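Local coordinates for protein aldehyde dehydrogenase 12 (Zea mays, PDB 6D97) that probably catalyses the NAD-dependent oxidation of glutamate gamma-semialdehyde to glutamate, the last step of proline breakdown in plants, at residues Phe297-Leu302 with Ser329-Phe335. Sequence-based numbering, arbitrary orientation.
Sequences FDWKIL and SAQSVLF
Lys300 NZ is gripped by two groups: Gln331 OE1 across the contact, 2.7 Å away, and the carboxylate of Asp319, with which it forms a salt bridge. The lysine chain runs extended to CG and CD, then bends (chi3 -76°) to bring its ammonium group almost straight onto the amide oxygen. NE2 of the same amide is bonded to Gln438, which probably helps fix the rotation of the group. Before the bend, the lysine methylenes lie alongside Leu334, with CD 3.6 Å from Leu334 CD1. These strands illustrate the parallel beta-alpha-beta crossover: 298-302 and 331-337 are adjacent in the mixed sheet of what is, as in other aldehyde dehydrogenases, the catalytic domain, and the connecting helix 309-321 supplies Asp319. Backbone bonds join the pair, among them Phe335 N to Lys300 O at 2.8 Å and Leu302 N to Phe335 O at 2.9 Å. Asp298 O takes two successive N-H groups, Ser332 N at 3.0 Å and, weakly, Val333 N, while a water accepts from Asp298 N and lies very close to Ser332 OG, joining the two segments. With CG anti to the backbone N and beside the carbonyl carbon (chi1 -168°), the Phe297 ring reaches across to Ser332, whose CB sits over one face as a CH-pi contact, 3.8 Å from the ring centroid. Val333 CG1 wedges between Phe297 CE2 and Trp299 CB, 3.5 Å from the latter. Trp299 CB also meets the Phe335 ring at its edge, and Ile301 CG1 approaches that ring obliquely; helix 448-457 packs on this face through Val451 and Cys455.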
loop_
_atom_site.group_PDB
_atom_site.type_symbol
_atom_site.label_atom_id
_atom_site.label_comp_id
_atom_site.label_asym_id
_atom_site.label_seq_id
_atom_site.Cartn_x
_atom_site.Cartn_y
_atom_site.Cartn_z
ATOM N N PHE A 297 -27.858 -9.476 12.702
ATOM C CA PHE A 297 -28.532 -9.074 13.930
ATOM C C PHE A 297 -27.615 -8.089 14.626
ATOM O O PHE A 297 -26.744 -8.471 15.418
ATOM C CB PHE A 297 -28.868 -10.292 14.808
ATOM C CG PHE A 297 -29.795 -9.975 15.923
ATOM C CD1 PHE A 297 -31.161 -9.981 15.731
ATOM C CD2 PHE A 297 -29.300 -9.630 17.162
ATOM C CE1 PHE A 297 -32.023 -9.655 16.770
ATOM C CE2 PHE A 297 -30.155 -9.306 18.200
ATOM C CZ PHE A 297 -31.516 -9.323 18.005
ATOM N N ASP A 298 -27.827 -6.802 14.356
ATOM C CA ASP A 298 -26.883 -5.739 14.712
ATOM C C ASP A 298 -27.229 -5.120 16.063
ATOM O O ASP A 298 -28.406 -4.875 16.369
ATOM C CB ASP A 298 -26.901 -4.691 13.607
ATOM C CG ASP A 298 -26.959 -5.329 12.229
ATOM O OD1 ASP A 298 -26.138 -6.201 11.946
ATOM O OD2 ASP A 298 -27.800 -4.934 11.417
ATOM N N TRP A 299 -26.204 -4.909 16.875
ATOM C CA TRP A 299 -26.361 -4.463 18.242
ATOM C C TRP A 299 -25.804 -3.058 18.406
ATOM O O TRP A 299 -24.911 -2.631 17.667
ATOM C CB TRP A 299 -25.671 -5.419 19.247
ATOM C CG TRP A 299 -24.275 -5.851 18.888
ATOM C CD1 TRP A 299 -23.907 -7.015 18.271
ATOM C CD2 TRP A 299 -23.063 -5.138 19.151
ATOM N NE1 TRP A 299 -22.540 -7.060 18.124
ATOM C CE2 TRP A 299 -21.999 -5.919 18.654
ATOM C CE3 TRP A 299 -22.774 -3.908 19.752
ATOM C CZ2 TRP A 299 -20.671 -5.510 18.741
ATOM C CZ3 TRP A 299 -21.460 -3.503 19.832
ATOM C CH2 TRP A 299 -20.422 -4.301 19.329
ATOM N N LYS A 300 -26.357 -2.339 19.380
ATOM C CA LYS A 300 -25.822 -1.071 19.848
ATOM C C LYS A 300 -25.617 -1.183 21.346
ATOM O O LYS A 300 -26.537 -1.575 22.075
ATOM C CB LYS A 300 -26.752 0.098 19.523
ATOM C CG LYS A 300 -26.287 1.423 20.096
ATOM C CD LYS A 300 -27.187 2.559 19.646
ATOM C CE LYS A 300 -26.910 2.947 18.201
ATOM N NZ LYS A 300 -28.041 3.709 17.598
ATOM N N ILE A 301 -24.403 -0.884 21.792
ATOM C CA ILE A 301 -24.061 -0.847 23.205
ATOM C C ILE A 301 -23.912 0.611 23.608
ATOM O O ILE A 301 -23.183 1.370 22.957
ATOM C CB ILE A 301 -22.768 -1.628 23.499
ATOM C CG1 ILE A 301 -22.931 -3.114 23.174
ATOM C CG2 ILE A 301 -22.369 -1.451 24.946
ATOM C CD1 ILE A 301 -21.627 -3.886 23.271
ATOM N N LEU A 302 -24.612 1.005 24.665
ATOM C CA LEU A 302 -24.423 2.316 25.268
ATOM C C LEU A 302 -23.430 2.188 26.415
ATOM O O LEU A 302 -23.605 1.347 27.305
ATOM C CB LEU A 302 -25.747 2.886 25.780
ATOM C CG LEU A 302 -26.959 2.974 24.848
ATOM C CD1 LEU A 302 -28.116 3.636 25.582
ATOM C CD2 LEU A 302 -26.639 3.728 23.568
ATOM N N SER A 329 -28.463 -3.444 8.109
ATOM C CA SER A 329 -27.689 -2.770 9.141
ATOM C C SER A 329 -28.546 -2.230 10.280
ATOM O O SER A 329 -28.012 -1.570 11.176
ATOM C CB SER A 329 -26.881 -1.623 8.521
ATOM O OG SER A 329 -27.725 -0.686 7.871
ATOM N N ALA A 330 -29.848 -2.511 10.280
ATOM C CA ALA A 330 -30.754 -1.872 11.224
ATOM C C ALA A 330 -30.496 -2.340 12.654
ATOM O O ALA A 330 -30.102 -3.484 12.904
ATOM C CB ALA A 330 -32.208 -2.143 10.836
ATOM N N GLN A 331 -30.718 -1.425 13.597
ATOM C CA GLN A 331 -30.562 -1.700 15.022
ATOM C C GLN A 331 -31.623 -2.701 15.468
ATOM O O GLN A 331 -32.819 -2.392 15.470
ATOM C CB GLN A 331 -30.668 -0.393 15.803
ATOM C CG GLN A 331 -30.749 -0.541 17.312
ATOM C CD GLN A 331 -30.637 0.797 18.023
ATOM O OE1 GLN A 331 -29.781 1.615 17.687
ATOM N NE2 GLN A 331 -31.508 1.030 19.001
ATOM N N SER A 332 -31.189 -3.907 15.841
ATOM C CA SER A 332 -32.101 -4.952 16.285
ATOM C C SER A 332 -32.071 -5.195 17.786
ATOM O O SER A 332 -33.032 -5.756 18.322
ATOM C CB SER A 332 -31.796 -6.274 15.566
ATOM O OG SER A 332 -32.134 -6.204 14.190
ATOM N N VAL A 333 -31.002 -4.804 18.472
ATOM C CA VAL A 333 -30.949 -4.923 19.923
ATOM C C VAL A 333 -30.158 -3.743 20.475
ATOM O O VAL A 333 -29.214 -3.257 19.844
ATOM C CB VAL A 333 -30.351 -6.278 20.363
ATOM C CG1 VAL A 333 -28.940 -6.425 19.856
ATOM C CG2 VAL A 333 -30.405 -6.426 21.883
ATOM N N LEU A 334 -30.565 -3.277 21.656
ATOM C CA LEU A 334 -29.940 -2.146 22.329
ATOM C C LEU A 334 -29.564 -2.568 23.742
ATOM O O LEU A 334 -30.444 -2.874 24.552
ATOM C CB LEU A 334 -30.885 -0.938 22.356
ATOM C CG LEU A 334 -30.385 0.376 22.962
ATOM C CD1 LEU A 334 -29.239 0.926 22.139
ATOM C CD2 LEU A 334 -31.507 1.395 23.041
ATOM N N PHE A 335 -28.262 -2.601 24.032
ATOM C CA PHE A 335 -27.750 -2.872 25.376
ATOM C C PHE A 335 -27.550 -1.529 26.075
ATOM O O PHE A 335 -26.575 -0.821 25.812
ATOM C CB PHE A 335 -26.443 -3.661 25.327
ATOM C CG PHE A 335 -26.554 -4.998 24.643
ATOM C CD1 PHE A 335 -26.910 -6.133 25.355
ATOM C CD2 PHE A 335 -26.270 -5.125 23.292
ATOM C CE1 PHE A 335 -27.002 -7.366 24.729
ATOM C CE2 PHE A 335 -26.356 -6.353 22.661
ATOM C CZ PHE A 335 -26.723 -7.475 23.380
HETATM O O HOH W 1 -30.067 -6.098 12.751
#